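Local coordinates for protein endo-1,4-beta-mannanase (Eisenia fetida, PDB 5Y6T) that probably hydrolyses internal beta-1,4-mannosidic linkages of mannans, as a cold-adapted endo-mannanase of glycoside hydrolase family 5, at residues D178-G190 and G239-A252. Numbering follows the deposited sequence. Where two conformers were deposited one is given.
Sequences DGNPCFDTQPLAG and GWRNYYTDNCLIDA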
loop_
_atom_site.group_PDB
_atom_site.type_symbol
_atom_site.label_atom_id
_atom_site.label_comp_id
_atom_site.label_asym_id
_atom_site.label_seq_id
_atom_site.Cartn_x
_atom_site.Cartn_y
_atom_site.Cartn_z
ATOM N N ASP A 178 5.347 15.122 21.848
ATOM C CA ASP A 178 4.762 16.268 21.257
ATOM C C ASP A 178 3.532 16.583 22.040
ATOM O O ASP A 178 2.797 15.669 22.522
ATOM C CB ASP A 178 4.377 16.095 19.777
ATOM C CG ASP A 178 4.367 17.444 19.033
ATOM O OD1 ASP A 178 5.487 17.922 18.610
ATOM O OD2 ASP A 178 3.299 18.037 18.786
ATOM N N GLY A 179 3.241 17.878 22.096
ATOM C CA GLY A 179 1.959 18.391 22.590
ATOM C C GLY A 179 0.735 17.990 21.791
ATOM O O GLY A 179 -0.359 17.810 22.356
ATOM N N ASN A 180 0.897 17.784 20.467
ATOM C CA ASN A 180 -0.205 17.297 19.638
ATOM C C ASN A 180 -0.068 15.779 19.560
ATOM O O ASN A 180 0.924 15.253 19.084
ATOM C CB ASN A 180 -0.180 17.912 18.258
ATOM C CG ASN A 180 -1.378 17.542 17.429
ATOM O OD1 ASN A 180 -1.952 16.451 17.566
ATOM N ND2 ASN A 180 -1.799 18.471 16.614
ATOM N N PRO A 181 -1.053 15.038 20.097
ATOM C CA PRO A 181 -0.815 13.567 20.139
ATOM C C PRO A 181 -0.668 12.962 18.758
ATOM O O PRO A 181 -0.007 11.955 18.602
ATOM C CB PRO A 181 -2.087 13.009 20.830
ATOM C CG PRO A 181 -2.837 14.168 21.331
ATOM C CD PRO A 181 -2.303 15.443 20.747
ATOM N N CYS A 182 -1.250 13.570 17.757
ATOM C CA CYS A 182 -1.104 13.097 16.377
ATOM C C CYS A 182 0.348 13.024 15.922
ATOM O O CYS A 182 0.694 12.187 15.046
ATOM C CB CYS A 182 -1.879 13.955 15.384
ATOM S SG CYS A 182 -3.663 13.605 15.390
ATOM N N PHE A 183 1.194 13.885 16.519
ATOM C CA PHE A 183 2.628 14.012 16.105
ATOM C C PHE A 183 3.568 13.377 17.105
ATOM O O PHE A 183 4.747 13.271 16.855
ATOM C CB PHE A 183 2.980 15.514 15.936
ATOM C CG PHE A 183 2.053 16.272 15.075
ATOM C CD1 PHE A 183 1.256 15.699 14.109
ATOM C CD2 PHE A 183 1.959 17.631 15.242
ATOM C CE1 PHE A 183 0.379 16.442 13.364
ATOM C CE2 PHE A 183 1.108 18.405 14.476
ATOM C CZ PHE A 183 0.271 17.789 13.554
ATOM N N ASP A 184 3.034 12.909 18.203
ATOM C CA ASP A 184 3.798 12.360 19.305
ATOM C C ASP A 184 4.048 10.903 18.951
ATOM O O ASP A 184 3.119 10.125 18.768
ATOM C CB ASP A 184 3.001 12.532 20.600
ATOM C CG ASP A 184 3.697 11.885 21.791
ATOM O OD1 ASP A 184 4.008 10.690 21.719
ATOM O OD2 ASP A 184 3.896 12.592 22.809
ATOM N N THR A 185 5.318 10.504 18.877
ATOM C CA THR A 185 5.722 9.141 18.591
ATOM C C THR A 185 6.272 8.296 19.780
ATOM O O THR A 185 6.919 7.291 19.564
ATOM C CB THR A 185 6.728 9.059 17.437
ATOM O OG1 THR A 185 7.882 9.824 17.782
ATOM C CG2 THR A 185 6.118 9.632 16.122
ATOM N N GLN A 186 5.935 8.707 20.991
ATOM C CA GLN A 186 6.269 7.910 22.177
ATOM C C GLN A 186 5.661 6.508 22.101
ATOM O O GLN A 186 6.326 5.546 22.466
ATOM C CB GLN A 186 5.976 8.636 23.487
ATOM C CG GLN A 186 6.865 9.840 23.713
ATOM C CD GLN A 186 8.332 9.503 23.898
ATOM O OE1 GLN A 186 8.768 8.359 23.709
ATOM N NE2 GLN A 186 9.122 10.515 24.288
ATOM N N PRO A 187 4.476 6.344 21.532
ATOM C CA PRO A 187 4.024 4.915 21.399
ATOM C C PRO A 187 4.867 4.009 20.520
ATOM O O PRO A 187 4.766 2.805 20.631
ATOM C CB PRO A 187 2.594 5.052 20.832
ATOM C CG PRO A 187 2.168 6.417 21.266
ATOM C CD PRO A 187 3.411 7.266 21.178
ATOM N N LEU A 188 5.694 4.591 19.664
ATOM C CA LEU A 188 6.657 3.898 18.874
ATOM C C LEU A 188 8.052 3.742 19.502
ATOM O O LEU A 188 8.922 3.152 18.875
ATOM C CB LEU A 188 6.820 4.569 17.467
ATOM C CG LEU A 188 5.496 4.764 16.727
ATOM C CD1 LEU A 188 5.684 5.329 15.326
ATOM C CD2 LEU A 188 4.646 3.469 16.669
ATOM N N ALA A 189 8.229 4.197 20.740
ATOM C CA ALA A 189 9.566 4.090 21.398
ATOM C C ALA A 189 9.883 2.627 21.566
ATOM O O ALA A 189 9.004 1.827 21.992
ATOM C CB ALA A 189 9.547 4.797 22.766
ATOM N N GLY A 190 11.104 2.252 21.220
ATOM C CA GLY A 190 11.576 0.900 21.418
ATOM C C GLY A 190 11.021 -0.086 20.376
ATOM O O GLY A 190 11.302 -1.240 20.433
ATOM N N GLY A 239 -2.374 0.128 23.485
ATOM C CA GLY A 239 -1.309 1.059 23.842
ATOM C C GLY A 239 -0.649 1.741 22.693
ATOM O O GLY A 239 0.355 2.455 22.845
ATOM N N TRP A 240 -1.177 1.528 21.486
ATOM C CA TRP A 240 -0.590 2.078 20.275
ATOM C C TRP A 240 -1.226 3.394 19.893
ATOM O O TRP A 240 -2.043 3.913 20.644
ATOM C CB TRP A 240 -0.627 1.073 19.103
ATOM C CG TRP A 240 -0.006 -0.285 19.453
ATOM C CD1 TRP A 240 -0.619 -1.498 19.290
ATOM C CD2 TRP A 240 1.292 -0.560 20.004
ATOM N NE1 TRP A 240 0.231 -2.501 19.686
ATOM C CE2 TRP A 240 1.398 -1.955 20.150
ATOM C CE3 TRP A 240 2.414 0.248 20.357
ATOM C CZ2 TRP A 240 2.542 -2.584 20.665
ATOM C CZ3 TRP A 240 3.561 -0.394 20.854
ATOM C CH2 TRP A 240 3.613 -1.797 20.989
ATOM N N ARG A 241 -0.913 3.952 18.730
ATOM C CA ARG A 241 -1.630 5.102 18.234
ATOM C C ARG A 241 -1.878 4.948 16.730
ATOM O O ARG A 241 -1.038 4.412 15.991
ATOM C CB ARG A 241 -0.783 6.362 18.486
ATOM C CG ARG A 241 -1.360 7.665 17.885
ATOM C CD ARG A 241 -0.739 8.917 18.490
ATOM N NE ARG A 241 -1.140 9.029 19.887
ATOM C CZ ARG A 241 -0.355 9.356 20.921
ATOM N NH1 ARG A 241 0.889 9.668 20.735
ATOM N NH2 ARG A 241 -0.837 9.358 22.150
ATOM N N ASN A 242 -2.970 5.475 16.277
ATOM C CA ASN A 242 -3.286 5.508 14.851
ATOM C C ASN A 242 -2.951 6.858 14.216
ATOM O O ASN A 242 -3.647 7.871 14.431
ATOM C CB ASN A 242 -4.746 5.118 14.602
ATOM C CG ASN A 242 -5.051 4.924 13.131
ATOM O OD1 ASN A 242 -4.294 5.289 12.255
ATOM N ND2 ASN A 242 -6.181 4.315 12.861
ATOM N N TYR A 243 -1.844 6.885 13.496
ATOM C CA TYR A 243 -1.294 8.111 12.953
ATOM C C TYR A 243 -1.928 8.513 11.652
ATOM O O TYR A 243 -1.669 9.590 11.162
ATOM C CB TYR A 243 0.205 7.968 12.797
ATOM C CG TYR A 243 0.862 7.902 14.085
ATOM C CD1 TYR A 243 1.155 9.064 14.818
ATOM C CD2 TYR A 243 1.250 6.673 14.623
ATOM C CE1 TYR A 243 1.738 8.966 16.044
ATOM C CE2 TYR A 243 1.853 6.570 15.889
ATOM C CZ TYR A 243 2.113 7.750 16.591
ATOM O OH TYR A 243 2.709 7.667 17.838
ATOM N N TYR A 244 -2.841 7.701 11.115
ATOM C CA TYR A 244 -3.329 7.961 9.747
ATOM C C TYR A 244 -4.856 8.078 9.714
ATOM O O TYR A 244 -5.484 7.936 8.673
ATOM C CB TYR A 244 -2.819 6.857 8.762
ATOM C CG TYR A 244 -1.329 6.691 8.889
ATOM C CD1 TYR A 244 -0.485 7.586 8.331
ATOM C CD2 TYR A 244 -0.788 5.725 9.733
ATOM C CE1 TYR A 244 0.886 7.522 8.528
ATOM C CE2 TYR A 244 0.579 5.617 9.878
ATOM C CZ TYR A 244 1.420 6.513 9.274
ATOM O OH TYR A 244 2.814 6.402 9.480
ATOM N N THR A 245 -5.418 8.415 10.868
ATOM C CA THR A 245 -6.819 8.792 10.943
ATOM C C THR A 245 -7.068 10.056 10.172
ATOM O O THR A 245 -6.165 10.839 9.929
ATOM C CB THR A 245 -7.254 9.030 12.389
ATOM O OG1 THR A 245 -6.502 10.121 12.913
ATOM C CG2 THR A 245 -7.018 7.764 13.250
ATOM N N ASP A 246 -8.337 10.297 9.831
ATOM C CA ASP A 246 -8.721 11.539 9.144
ATOM C C ASP A 246 -8.275 12.730 9.950
ATOM O O ASP A 246 -7.674 13.650 9.422
ATOM C CB ASP A 246 -10.229 11.634 8.952
ATOM C CG ASP A 246 -10.797 10.548 8.084
ATOM O OD1 ASP A 246 -10.131 9.599 7.628
ATOM O OD2 ASP A 246 -11.978 10.663 7.778
ATOM N N ASN A 247 -8.491 12.677 11.267
ATOM C CA ASN A 247 -8.150 13.823 12.059
ATOM C C ASN A 247 -6.632 14.071 12.071
ATOM O O ASN A 247 -6.252 15.206 11.883
ATOM C CB ASN A 247 -8.645 13.685 13.492
ATOM C CG ASN A 247 -8.317 14.891 14.309
ATOM O OD1 ASN A 247 -8.976 15.931 14.191
ATOM N ND2 ASN A 247 -7.257 14.793 15.093
ATOM N N CYS A 248 -5.808 13.038 12.215
ATOM C CA CYS A 248 -4.339 13.259 12.222
ATOM C C CYS A 248 -3.810 13.753 10.863
ATOM O O CYS A 248 -2.874 14.590 10.860
ATOM C CB CYS A 248 -3.591 12.078 12.742
ATOM S SG CYS A 248 -3.860 11.751 14.499
ATOM N N LEU A 249 -4.249 13.149 9.769
ATOM C CA LEU A 249 -3.784 13.535 8.389
ATOM C C LEU A 249 -4.192 14.955 8.092
ATOM O O LEU A 249 -3.402 15.752 7.651
ATOM C CB LEU A 249 -4.312 12.642 7.315
ATOM C CG LEU A 249 -3.732 11.226 7.379
ATOM C CD1 LEU A 249 -4.181 10.372 6.252
ATOM C CD2 LEU A 249 -2.205 11.251 7.393
ATOM N N ILE A 250 -5.422 15.307 8.417
ATOM C CA ILE A 250 -5.865 16.703 8.218
ATOM C C ILE A 250 -5.163 17.684 9.134
ATOM O O ILE A 250 -4.787 18.797 8.681
ATOM C CB ILE A 250 -7.408 16.840 8.341
ATOM C CG1 ILE A 250 -8.138 16.033 7.261
ATOM C CG2 ILE A 250 -7.844 18.300 8.105
ATOM C CD1 ILE A 250 -9.592 15.732 7.515
ATOM N N ASP A 251 -4.933 17.300 10.393
ATOM C CA ASP A 251 -4.216 18.155 11.344
ATOM C C ASP A 251 -2.813 18.463 10.812
ATOM O O ASP A 251 -2.368 19.645 10.782
ATOM C CB ASP A 251 -4.146 17.533 12.704
ATOM C CG ASP A 251 -3.930 18.561 13.795
ATOM O OD1 ASP A 251 -3.644 19.715 13.418
ATOM O OD2 ASP A 251 -4.019 18.194 14.990
ATOM N N ALA A 252 -2.187 17.464 10.214
ATOM C CA ALA A 252 -0.823 17.613 9.679
ATOM C C ALA A 252 -0.734 18.385 8.395
ATOM O O ALA A 252 0.192 19.212 8.252
ATOM C CB ALA A 252 -0.206 16.223 9.519
HETATM O O HOH W 1 2.152 9.646 23.793
#
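The backbones come closest at C182 and C248, with CA atoms 5.3 Å apart, and again at P187 and W240; loop 178-190 thus follows both the loop and the first helical turns of 239-252. A disulfide joins C182 to C248 and ties the loop covalently to helix 246-253. Beside it, N180 ND2 gives D251 OD2 a nearly straight hydrogen bond of 2.8 Å (174°), reaching it from above the carboxylate plane. N180 OD1 accepts from C182 N in an Asx turn, which helps fix the amide. F183 CE1 makes an apolar contact with A252 CB at 3.9 Å.

Further along the loop, two donors grip the carbonyl of D184. Y243 OH is 2.7 Å from D184 O, in the carbonyl plane and on a lone pair. R241 NH1 meets D184 O at 3.0 Å from above that plane. NH1 also makes a long, weak salt bridge to D184 OD1. P181 CB lies over the centre of one R241 guanidinium face, P187 CG toward the rim of the opposite face. P187 O meets the edge of the W240 ring, 3.4 Å from W240 CZ3.

The contact joins the loop after strand 165-166 to the loop and short helix 246-253 that follow strand 223-228, in the (beta/alpha)8 barrel expected of family 5. Helix 201-218 borders it: Q205 NE2 hydrogen-bonds to C182 O and Y243 O, and Q202 NE2 to A252 O.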